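Local atomic coordinates of putative antibiotic biosynthesis monooxygenase (Bacteroides thetaiotaomicron, PDB entry 3KKF), a protein that is probably an oxidoreductase of the antibiotic biosynthesis monooxygenase family, a dimeric alpha-beta barrel protein that also binds calcium. Residues Met6-Arg11 with Ile57-Ala62; Ile12-Glu17 with Asn53-Leu58; Arg35-Val40 with Lys68-Thr73. All coordinates share one frame; numbering follows the deposited sequence. Where two conformers were deposited one is given.

Contact 1: Met6-Arg11 with Ile57-Ala62; sequences MVRLSR and ILEIYA. With CA (calcium ion), chain C.
Glu59 carries this contact, its side chain reaching across to the neighbouring strand. Glu59 CB sits 3.5 Å from the carbonyl O of Arg8; CG, anti to the carbonyl carbon (chi1 -50°), leads the chain on beside Arg8, so that the two side chains run alongside each other in the same direction. At the tip Glu59 OE2 takes two donors: Arg8 NE at 2.8 Å, nearly straight and close to the guanidinium plane, and Ser10 OG at 2.6 Å, both from above the carboxylate plane. Glu59 OE1 offers its syn lone pair to Arg8 NH2 (2.8 Å) and its anti lone pair to Tyr61 OH, which lies 2.7 Å from that OE1. The grip is thus side-on and bidentate, with the two planar groups turned 45° apart. Four donors on a buried carboxylate probably keep it ionised; Tyr67, on helix 64-71, takes up Arg8 NH1. Strands 6-14 and 54-61 are the central pair of the antiparallel sheet of this ferredoxin-like, dimeric alpha-beta barrel fold. Paired backbone bonds join Met6 to Tyr61, Arg8 to Glu59 and Ser10 to Ile57. On the face that carries Arg8 and Glu59, the extended selenomethionine Met6 lies beside Tyr61, Met6 SE 4.1 Å from Tyr61 CD2 in an oblique Met-aromatic contact, while its CE lies over one face of the Arg8 guanidinium, toward the rim. On the face of Val7, Leu9, Leu58 and Ile60, Leu58 CD1 touches Val7 CG1 and Leu9 CD2, each at 4.0 Å, and Tyr44 of the second subunit packs on Val7, Leu58 and Ile60. Ala62 O binds a calcium ion together with Gly1, Asn4 and Asn5.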
loop_
_atom_site.group_PDB
_atom_site.type_symbol
_atom_site.label_atom_id
_atom_site.label_comp_id
_atom_site.label_asym_id
_atom_site.label_seq_id
_atom_site.Cartn_x
_atom_site.Cartn_y
_atom_site.Cartn_z
HETATM N N MSE A 6 -8.709 -10.465 2.447
HETATM C CA MSE A 6 -8.704 -10.042 1.042
HETATM C C MSE A 6 -7.872 -8.787 0.963
HETATM O O MSE A 6 -8.218 -7.793 1.594
HETATM C CB MSE A 6 -10.101 -9.757 0.561
HETATM C CG MSE A 6 -10.157 -9.208 -0.834
HETATM SE SE MSE A 6 -11.963 -8.812 -1.411
HETATM C CE MSE A 6 -11.487 -7.485 -2.739
ATOM N N VAL A 7 -6.779 -8.842 0.227
ATOM C CA VAL A 7 -5.864 -7.733 0.044
ATOM C C VAL A 7 -5.897 -7.318 -1.422
ATOM O O VAL A 7 -5.805 -8.173 -2.336
ATOM C CB VAL A 7 -4.423 -8.119 0.477
ATOM C CG1 VAL A 7 -3.459 -6.948 0.300
ATOM C CG2 VAL A 7 -4.404 -8.610 1.928
ATOM N N ARG A 8 -6.057 -6.025 -1.656
ATOM C CA ARG A 8 -6.127 -5.505 -2.993
ATOM C C ARG A 8 -5.515 -4.115 -3.067
ATOM O O ARG A 8 -5.514 -3.360 -2.080
ATOM C CB ARG A 8 -7.602 -5.441 -3.445
ATOM C CG ARG A 8 -7.797 -5.176 -4.939
ATOM C CD ARG A 8 -9.258 -5.364 -5.367
ATOM N NE ARG A 8 -10.074 -4.272 -4.850
ATOM C CZ ARG A 8 -11.381 -4.151 -5.083
ATOM N NH1 ARG A 8 -12.009 -5.045 -5.832
ATOM N NH2 ARG A 8 -12.054 -3.117 -4.579
ATOM N N LEU A 9 -4.946 -3.791 -4.215
ATOM C CA LEU A 9 -4.534 -2.432 -4.520
ATOM C C LEU A 9 -5.473 -1.891 -5.560
ATOM O O LEU A 9 -5.723 -2.546 -6.599
ATOM C CB LEU A 9 -3.128 -2.346 -5.115
ATOM C CG LEU A 9 -1.993 -2.824 -4.274
ATOM C CD1 LEU A 9 -0.713 -2.901 -5.099
ATOM C CD2 LEU A 9 -1.799 -1.881 -3.091
ATOM N N SER A 10 -6.054 -0.752 -5.283
ATOM C CA SER A 10 -6.808 0.000 -6.302
ATOM C C SER A 10 -5.919 1.130 -6.777
ATOM O O SER A 10 -5.401 1.897 -5.958
ATOM C CB SER A 10 -8.105 0.586 -5.782
ATOM O OG SER A 10 -9.081 -0.362 -5.499
ATOM N N ARG A 11 -5.702 1.224 -8.076
ATOM C CA ARG A 11 -4.923 2.330 -8.675
ATOM C C ARG A 11 -5.914 3.135 -9.481
ATOM O O ARG A 11 -6.596 2.585 -10.354
ATOM C CB ARG A 11 -3.771 1.821 -9.539
ATOM C CG ARG A 11 -2.600 1.270 -8.746
ATOM C CD ARG A 11 -1.574 0.639 -9.633
ATOM N NE ARG A 11 -1.195 1.482 -10.757
ATOM C CZ ARG A 11 -0.046 2.144 -10.856
ATOM N NH1 ARG A 11 0.847 2.067 -9.895
ATOM N NH2 ARG A 11 0.209 2.879 -11.933
ATOM N N ILE A 57 -4.770 2.908 -3.395
ATOM C CA ILE A 57 -5.332 2.543 -2.120
ATOM C C ILE A 57 -4.964 1.086 -1.786
ATOM O O ILE A 57 -5.256 0.172 -2.567
ATOM C CB ILE A 57 -6.898 2.680 -2.086
ATOM C CG1 ILE A 57 -7.352 4.029 -2.663
ATOM C CG2 ILE A 57 -7.431 2.488 -0.648
ATOM C CD1 ILE A 57 -8.816 4.223 -2.655
ATOM N N LEU A 58 -4.329 0.888 -0.635
ATOM C CA LEU A 58 -4.130 -0.455 -0.083
ATOM C C LEU A 58 -5.398 -0.778 0.696
ATOM O O LEU A 58 -5.777 -0.099 1.639
ATOM C CB LEU A 58 -2.922 -0.505 0.849
ATOM C CG LEU A 58 -2.714 -1.846 1.589
ATOM C CD1 LEU A 58 -2.489 -3.065 0.668
ATOM C CD2 LEU A 58 -1.564 -1.712 2.583
ATOM N N GLU A 59 -6.080 -1.810 0.240
ATOM C CA GLU A 59 -7.364 -2.281 0.813
ATOM C C GLU A 59 -7.170 -3.608 1.479
ATOM O O GLU A 59 -6.663 -4.532 0.844
ATOM C CB GLU A 59 -8.399 -2.507 -0.293
ATOM C CG GLU A 59 -8.608 -1.384 -1.282
ATOM C CD GLU A 59 -9.450 -1.881 -2.482
ATOM O OE1 GLU A 59 -10.677 -2.062 -2.347
ATOM O OE2 GLU A 59 -8.854 -2.107 -3.566
ATOM N N ILE A 60 -7.566 -3.724 2.752
ATOM C CA ILE A 60 -7.504 -5.017 3.441
ATOM C C ILE A 60 -8.882 -5.231 4.098
ATOM O O ILE A 60 -9.317 -4.399 4.933
ATOM C CB ILE A 60 -6.383 -5.115 4.499
ATOM C CG1 ILE A 60 -5.013 -4.810 3.887
ATOM C CG2 ILE A 60 -6.424 -6.490 5.148
ATOM C CD1 ILE A 60 -3.850 -4.730 4.905
ATOM N N TYR A 61 -9.573 -6.291 3.671
ATOM C CA TYR A 61 -10.856 -6.677 4.218
ATOM C C TYR A 61 -10.682 -7.981 4.970
ATOM O O TYR A 61 -9.845 -8.815 4.614
ATOM C CB TYR A 61 -11.907 -6.860 3.100
ATOM C CG TYR A 61 -12.043 -5.659 2.199
ATOM C CD1 TYR A 61 -12.879 -4.620 2.534
ATOM C CD2 TYR A 61 -11.285 -5.533 1.031
ATOM C CE1 TYR A 61 -12.990 -3.481 1.725
ATOM C CE2 TYR A 61 -11.387 -4.435 0.221
ATOM C CZ TYR A 61 -12.232 -3.396 0.573
ATOM O OH TYR A 61 -12.335 -2.290 -0.217
ATOM N N ALA A 62 -11.474 -8.190 6.025
ATOM C CA ALA A 62 -11.355 -9.422 6.817
ATOM C C ALA A 62 -11.556 -10.688 5.982
ATOM O O ALA A 62 -10.943 -11.718 6.257
ATOM C CB ALA A 62 -12.353 -9.402 7.968
HETATM CA CA CA C . -9.613 -12.741 7.875
HETATM O O HOH W 1 -11.772 -13.278 8.731
HETATM O O HOH W 2 -9.667 -11.214 9.701
#

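Contact 2: Ile12-Glu17 with Asn53-Leu58; sequences IIIDPE and NHVTIL. With CA (calcium ion), chain B.
The imidazole of His54 has Ile13 across one face, with CG1 almost over the ring centre, 13° off the normal, in a CH-pi contact; at its edge, in the ring plane, lies OD1 of the preceding Asn53. Ile13 and His54 run side by side in the same direction from a non-hydrogen-bonded antiparallel pair, and CD1 of Ile13 reaches 3.5 Å from His54 CE1. A beta-branched chain suits this place because the CG1-CD1 arm lies on the ring while the second branch, CG2, turns to Asn53 ND2, serving two neighbours. The amide of Asn53 is the second flat group: CG sits between the backbone N and the carbonyl carbon (chi1 66°), and Asn53 ND2 donates in the amide plane to Ile14 O at 2.9 Å, nearly along the C=O axis. The methyl CG2 of Ile13 and the ring carbon CG of Pro16 each lie 3.7 Å from Asn53 ND2.

Asn53 O meanwhile accepts from Ile14 N, so one asparagine serves both backbone groups of Ile14 where the strands part. Deeper in the ladder, Ile12 and Val55 form a hydrogen-bonded pair. Their face of the sheet is aliphatic: Ile14 CD1 meets Val55 CG2 at 3.7 Å, Ile12 CD1 crosses Ile57 CD1 at 3.9 Å, and helix 19-36 covers it through Tyr22 and Leu26.

After strand 6-14 the chain makes an Asx turn, with Asp15 OD1 accepting a long bond from Glu17 N. That same Asp15 OD1 binds a calcium ion at 2.5 Å, and Glu17 OE1 binds it at 2.1 Å, with two waters completing the ligands seen; water 3 also donates to Asp15 OD2. The two carboxylate oxygens can approach closely because both bind the same calcium ion, and the cation probably offsets the repulsion between the Asp15 and Glu17 carboxylates.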
loop_
_atom_site.group_PDB
_atom_site.type_symbol
_atom_site.label_atom_id
_atom_site.label_comp_id
_atom_site.label_asym_id
_atom_site.label_seq_id
_atom_site.Cartn_x
_atom_site.Cartn_y
_atom_site.Cartn_z
ATOM N N ILE A 12 -6.023 4.432 -9.171
ATOM C CA ILE A 12 -7.014 5.293 -9.776
ATOM C C ILE A 12 -6.379 6.515 -10.394
ATOM O O ILE A 12 -5.424 7.069 -9.836
ATOM C CB ILE A 12 -8.035 5.758 -8.658
ATOM C CG1 ILE A 12 -8.452 4.553 -7.753
ATOM C CG2 ILE A 12 -9.255 6.469 -9.281
ATOM C CD1 ILE A 12 -9.098 4.897 -6.439
ATOM N N ILE A 13 -6.876 6.918 -11.566
ATOM C CA ILE A 13 -6.485 8.186 -12.169
ATOM C C ILE A 13 -7.769 9.009 -12.228
ATOM O O ILE A 13 -8.768 8.583 -12.819
ATOM C CB ILE A 13 -5.876 8.072 -13.571
ATOM C CG1 ILE A 13 -4.593 7.228 -13.520
ATOM C CG2 ILE A 13 -5.572 9.486 -14.126
ATOM C CD1 ILE A 13 -3.956 6.960 -14.899
ATOM N N ILE A 14 -7.702 10.176 -11.584
ATOM C CA ILE A 14 -8.829 11.080 -11.482
ATOM C C ILE A 14 -8.662 12.280 -12.416
ATOM O O ILE A 14 -7.578 12.741 -12.651
ATOM C CB ILE A 14 -9.033 11.576 -9.990
ATOM C CG1 ILE A 14 -9.237 10.373 -9.026
ATOM C CG2 ILE A 14 -10.203 12.555 -9.876
ATOM C CD1 ILE A 14 -7.952 9.899 -8.313
ATOM N N ASP A 15 -9.774 12.728 -12.988
ATOM C CA ASP A 15 -9.779 13.915 -13.835
ATOM C C ASP A 15 -9.139 15.051 -13.010
ATOM O O ASP A 15 -9.643 15.401 -11.945
ATOM C CB ASP A 15 -11.211 14.260 -14.228
ATOM C CG ASP A 15 -11.288 15.364 -15.247
ATOM O OD1 ASP A 15 -10.337 16.173 -15.350
ATOM O OD2 ASP A 15 -12.320 15.443 -15.947
ATOM N N PRO A 16 -8.011 15.638 -13.507
ATOM C CA PRO A 16 -7.370 16.679 -12.660
ATOM C C PRO A 16 -8.243 17.831 -12.205
ATOM O O PRO A 16 -8.059 18.327 -11.094
ATOM C CB PRO A 16 -6.226 17.188 -13.544
ATOM C CG PRO A 16 -5.927 16.081 -14.451
ATOM C CD PRO A 16 -7.211 15.359 -14.707
ATOM N N GLU A 17 -9.219 18.223 -13.019
ATOM C CA GLU A 17 -10.091 19.330 -12.665
ATOM C C GLU A 17 -11.103 19.006 -11.581
ATOM O O GLU A 17 -11.738 19.898 -11.047
ATOM C CB GLU A 17 -10.822 19.883 -13.937
ATOM C CG GLU A 17 -9.881 20.589 -14.926
ATOM C CD GLU A 17 -8.917 19.642 -15.594
ATOM O OE1 GLU A 17 -9.390 18.683 -16.214
ATOM O OE2 GLU A 17 -7.693 19.848 -15.520
ATOM N N ASN A 53 -3.236 13.458 -8.956
ATOM C CA ASN A 53 -4.475 12.810 -9.421
ATOM C C ASN A 53 -4.326 11.294 -9.644
ATOM O O ASN A 53 -5.252 10.663 -10.113
ATOM C CB ASN A 53 -5.009 13.490 -10.691
ATOM C CG ASN A 53 -4.107 13.314 -11.859
ATOM O OD1 ASN A 53 -2.876 13.535 -11.753
ATOM N ND2 ASN A 53 -4.686 12.915 -13.014
ATOM N N HIS A 54 -3.145 10.775 -9.331
ATOM C CA HIS A 54 -2.871 9.326 -9.354
ATOM C C HIS A 54 -2.891 8.872 -7.879
ATOM O O HIS A 54 -2.020 9.217 -7.101
ATOM C CB HIS A 54 -1.532 9.015 -9.993
ATOM C CG HIS A 54 -1.507 9.210 -11.472
ATOM N ND1 HIS A 54 -1.042 8.243 -12.333
ATOM C CD2 HIS A 54 -1.926 10.230 -12.254
ATOM C CE1 HIS A 54 -1.147 8.680 -13.578
ATOM N NE2 HIS A 54 -1.685 9.875 -13.559
ATOM N N VAL A 55 -3.934 8.139 -7.508
ATOM C CA VAL A 55 -4.145 7.664 -6.161
ATOM C C VAL A 55 -4.062 6.113 -6.117
ATOM O O VAL A 55 -4.605 5.415 -6.990
ATOM C CB VAL A 55 -5.530 8.149 -5.632
ATOM C CG1 VAL A 55 -5.940 7.431 -4.325
ATOM C CG2 VAL A 55 -5.532 9.686 -5.478
ATOM N N THR A 56 -3.354 5.584 -5.126
ATOM C CA THR A 56 -3.299 4.151 -4.880
ATOM C C THR A 56 -3.878 3.895 -3.506
ATOM O O THR A 56 -3.534 4.612 -2.541
ATOM C CB THR A 56 -1.862 3.618 -4.959
ATOM O OG1 THR A 56 -1.409 3.672 -6.294
ATOM C CG2 THR A 56 -1.770 2.136 -4.513
ATOM N N ILE A 57 -4.770 2.908 -3.395
ATOM C CA ILE A 57 -5.332 2.543 -2.120
ATOM C C ILE A 57 -4.964 1.086 -1.786
ATOM O O ILE A 57 -5.256 0.172 -2.567
ATOM C CB ILE A 57 -6.898 2.680 -2.086
ATOM C CG1 ILE A 57 -7.352 4.029 -2.663
ATOM C CG2 ILE A 57 -7.431 2.488 -0.648
ATOM C CD1 ILE A 57 -8.816 4.223 -2.655
ATOM N N LEU A 58 -4.329 0.888 -0.635
ATOM C CA LEU A 58 -4.130 -0.455 -0.083
ATOM C C LEU A 58 -5.398 -0.778 0.696
ATOM O O LEU A 58 -5.777 -0.099 1.639
ATOM C CB LEU A 58 -2.922 -0.505 0.849
ATOM C CG LEU A 58 -2.714 -1.846 1.589
ATOM C CD1 LEU A 58 -2.489 -3.065 0.668
ATOM C CD2 LEU A 58 -1.564 -1.712 2.583
HETATM CA CA CA B . -9.812 17.160 -17.552
HETATM O O HOH W 3 -12.195 17.495 -17.207
HETATM O O HOH W 4 -9.673 18.363 -19.483
#

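Contact 3: Arg35-Val40 with Lys68-Thr73; sequences RLEPGV and KSHIAT. With ACT (acetate ion), chain D.
Helix 19-36 ends at Leu36, Glu37 leaves helical geometry and opens a type I beta turn to Val40, and this turn faces the last part of helix 64-71, with Glu37 and His70 CA atoms 7.6 Å apart. The Glu37 side chain, extended beyond CG, crosses that of His70 at about a right angle. Glu37 OE2 uses the syn lone pair to accept from His70 ND1 at 2.7 Å, a nearly straight bond lying in the ring plane, with carboxylate and imidazole only 19° from coplanar. Glu37 OE1 is 3.2 Å from His70 CA, and water 5 joins it to Ser69 OG. Val40 CG2 packs obliquely by the ring, 3.8 Å from His70 ND1, while Thr73 CG2 meets the Glu37 carboxylate tip to tip. Thr73 suits the N-cap of helix 74-83: OG1 caps Phe76 N and also donates to His70 O. His75 NE2 is a second partner of Glu37 OE2.

At another point of the ring edge, His70 NE2 donates to OXT of an acetate, probably from the crystallisation liquor, at 2.8 Å. With both ring nitrogens donating, each to a carboxylate, the buried imidazole is in this crystal probably doubly protonated, hence cationic, and Glu37 fixes its rotation.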
loop_
_atom_site.group_PDB
_atom_site.type_symbol
_atom_site.label_atom_id
_atom_site.label_comp_id
_atom_site.label_asym_id
_atom_site.label_seq_id
_atom_site.Cartn_x
_atom_site.Cartn_y
_atom_site.Cartn_z
ATOM N N ARG A 35 -14.766 3.680 10.663
ATOM C CA ARG A 35 -15.570 3.881 11.866
ATOM C C ARG A 35 -16.651 2.824 12.079
ATOM O O ARG A 35 -16.889 2.370 13.193
ATOM C CB ARG A 35 -16.270 5.274 11.761
ATOM C CG ARG A 35 -17.232 5.670 12.946
ATOM C CD ARG A 35 -17.897 7.042 12.700
ATOM N N LEU A 36 -17.336 2.469 10.998
ATOM C CA LEU A 36 -18.516 1.614 11.080
ATOM C C LEU A 36 -18.378 0.144 10.777
ATOM O O LEU A 36 -19.217 -0.642 11.235
ATOM C CB LEU A 36 -19.596 2.157 10.117
ATOM C CG LEU A 36 -20.161 3.558 10.295
ATOM C CD1 LEU A 36 -21.315 3.745 9.308
ATOM C CD2 LEU A 36 -20.628 3.789 11.718
ATOM N N GLU A 37 -17.383 -0.247 10.002
ATOM C CA GLU A 37 -17.306 -1.625 9.498
ATOM C C GLU A 37 -16.158 -2.421 10.102
ATOM O O GLU A 37 -15.014 -2.216 9.744
ATOM C CB GLU A 37 -17.162 -1.581 7.972
ATOM C CG GLU A 37 -18.256 -0.817 7.229
ATOM C CD GLU A 37 -18.127 -0.997 5.736
ATOM O OE1 GLU A 37 -18.362 -2.121 5.247
ATOM O OE2 GLU A 37 -17.722 -0.043 5.056
ATOM N N PRO A 38 -16.469 -3.365 11.020
ATOM C CA PRO A 38 -15.391 -4.135 11.619
ATOM C C PRO A 38 -14.558 -4.983 10.622
ATOM O O PRO A 38 -13.384 -5.235 10.867
ATOM C CB PRO A 38 -16.125 -5.040 12.629
ATOM C CG PRO A 38 -17.337 -4.284 12.957
ATOM C CD PRO A 38 -17.756 -3.655 11.674
ATOM N N GLY A 39 -15.176 -5.360 9.506
ATOM C CA GLY A 39 -14.539 -6.140 8.454
ATOM C C GLY A 39 -13.665 -5.351 7.496
ATOM O O GLY A 39 -12.997 -5.927 6.666
ATOM N N VAL A 40 -13.712 -4.024 7.578
ATOM C CA VAL A 40 -12.786 -3.160 6.797
ATOM C C VAL A 40 -11.589 -2.936 7.726
ATOM O O VAL A 40 -11.695 -2.212 8.735
ATOM C CB VAL A 40 -13.428 -1.828 6.352
ATOM C CG1 VAL A 40 -12.357 -0.902 5.732
ATOM C CG2 VAL A 40 -14.592 -2.071 5.385
ATOM N N LYS A 68 -18.006 -7.625 0.165
ATOM C CA LYS A 68 -19.321 -7.553 -0.452
ATOM C C LYS A 68 -20.267 -6.701 0.385
ATOM O O LYS A 68 -21.049 -5.922 -0.175
ATOM C CB LYS A 68 -19.897 -8.943 -0.746
ATOM C CG LYS A 68 -19.149 -9.653 -1.814
ATOM C CD LYS A 68 -19.035 -8.814 -3.064
ATOM C CE LYS A 68 -18.359 -9.547 -4.145
ATOM N NZ LYS A 68 -19.137 -10.731 -4.497
ATOM N N SER A 69 -20.185 -6.797 1.696
ATOM C CA SER A 69 -21.013 -5.946 2.552
ATOM C C SER A 69 -20.625 -4.441 2.375
ATOM O O SER A 69 -21.498 -3.561 2.266
ATOM C CB SER A 69 -20.876 -6.350 4.021
ATOM O OG SER A 69 -21.714 -5.567 4.862
ATOM N N HIS A 70 -19.322 -4.175 2.340
ATOM C CA HIS A 70 -18.812 -2.824 2.162
ATOM C C HIS A 70 -19.362 -2.127 0.903
ATOM O O HIS A 70 -19.801 -0.965 0.972
ATOM C CB HIS A 70 -17.273 -2.868 2.113
ATOM C CG HIS A 70 -16.632 -1.563 1.765
ATOM N ND1 HIS A 70 -16.677 -0.464 2.596
ATOM C CD2 HIS A 70 -15.905 -1.186 0.676
ATOM C CE1 HIS A 70 -16.021 0.525 2.021
ATOM N NE2 HIS A 70 -15.541 0.113 0.863
ATOM N N ILE A 71 -19.363 -2.831 -0.233
ATOM C CA ILE A 71 -19.808 -2.203 -1.471
ATOM C C ILE A 71 -21.337 -2.057 -1.570
ATOM O O ILE A 71 -21.828 -1.422 -2.506
ATOM C CB ILE A 71 -19.184 -2.846 -2.723
ATOM C CG1 ILE A 71 -19.715 -4.277 -2.949
ATOM C CG2 ILE A 71 -17.669 -2.772 -2.639
ATOM C CD1 ILE A 71 -19.188 -4.940 -4.262
ATOM N N ALA A 72 -22.075 -2.622 -0.616
ATOM C CA ALA A 72 -23.525 -2.418 -0.512
ATOM C C ALA A 72 -23.905 -1.283 0.459
ATOM O O ALA A 72 -25.097 -0.913 0.564
ATOM C CB ALA A 72 -24.196 -3.713 -0.065
ATOM N N THR A 73 -22.923 -0.702 1.156
ATOM C CA THR A 73 -23.239 0.330 2.151
ATOM C C THR A 73 -23.656 1.679 1.515
ATOM O O THR A 73 -23.210 2.022 0.391
ATOM C CB THR A 73 -22.068 0.616 3.099
ATOM O OG1 THR A 73 -20.986 1.192 2.365
ATOM C CG2 THR A 73 -21.627 -0.602 3.862
HETATM C C ACT D . -13.180 2.275 -1.193
HETATM O O ACT D . -13.139 1.414 -2.071
HETATM O OXT ACT D . -14.012 2.128 -0.297
HETATM C CH3 ACT D . -12.256 3.428 -1.200
HETATM O O HOH W 5 -20.719 -3.308 6.190
#

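From the N terminus, strand 6-14 enters both contact 1 and contact 2, and its partner strand 54-61 returns antiparallel, so contact 2 (12-17 with 53-58) closes the inner loop and contact 1 (6-11 with 57-62) the outer one around it. They share Ile57 and Leu58 and meet directly where Arg11 packs on Thr56. Contact 3 starts within both loops, at the end of helix 19-36, and finishes beyond them on helix 64-71, so it crosses both. It adjoins contact 1, where Ala62 N probably bonds to Gly39 O and Tyr61 packs against His70 and Val40. Contacts 2 and 3 do not touch. Contacts 1 and 2 pair the central strands; contact 3 joins the turn after helix 19-36 to helix 64-71.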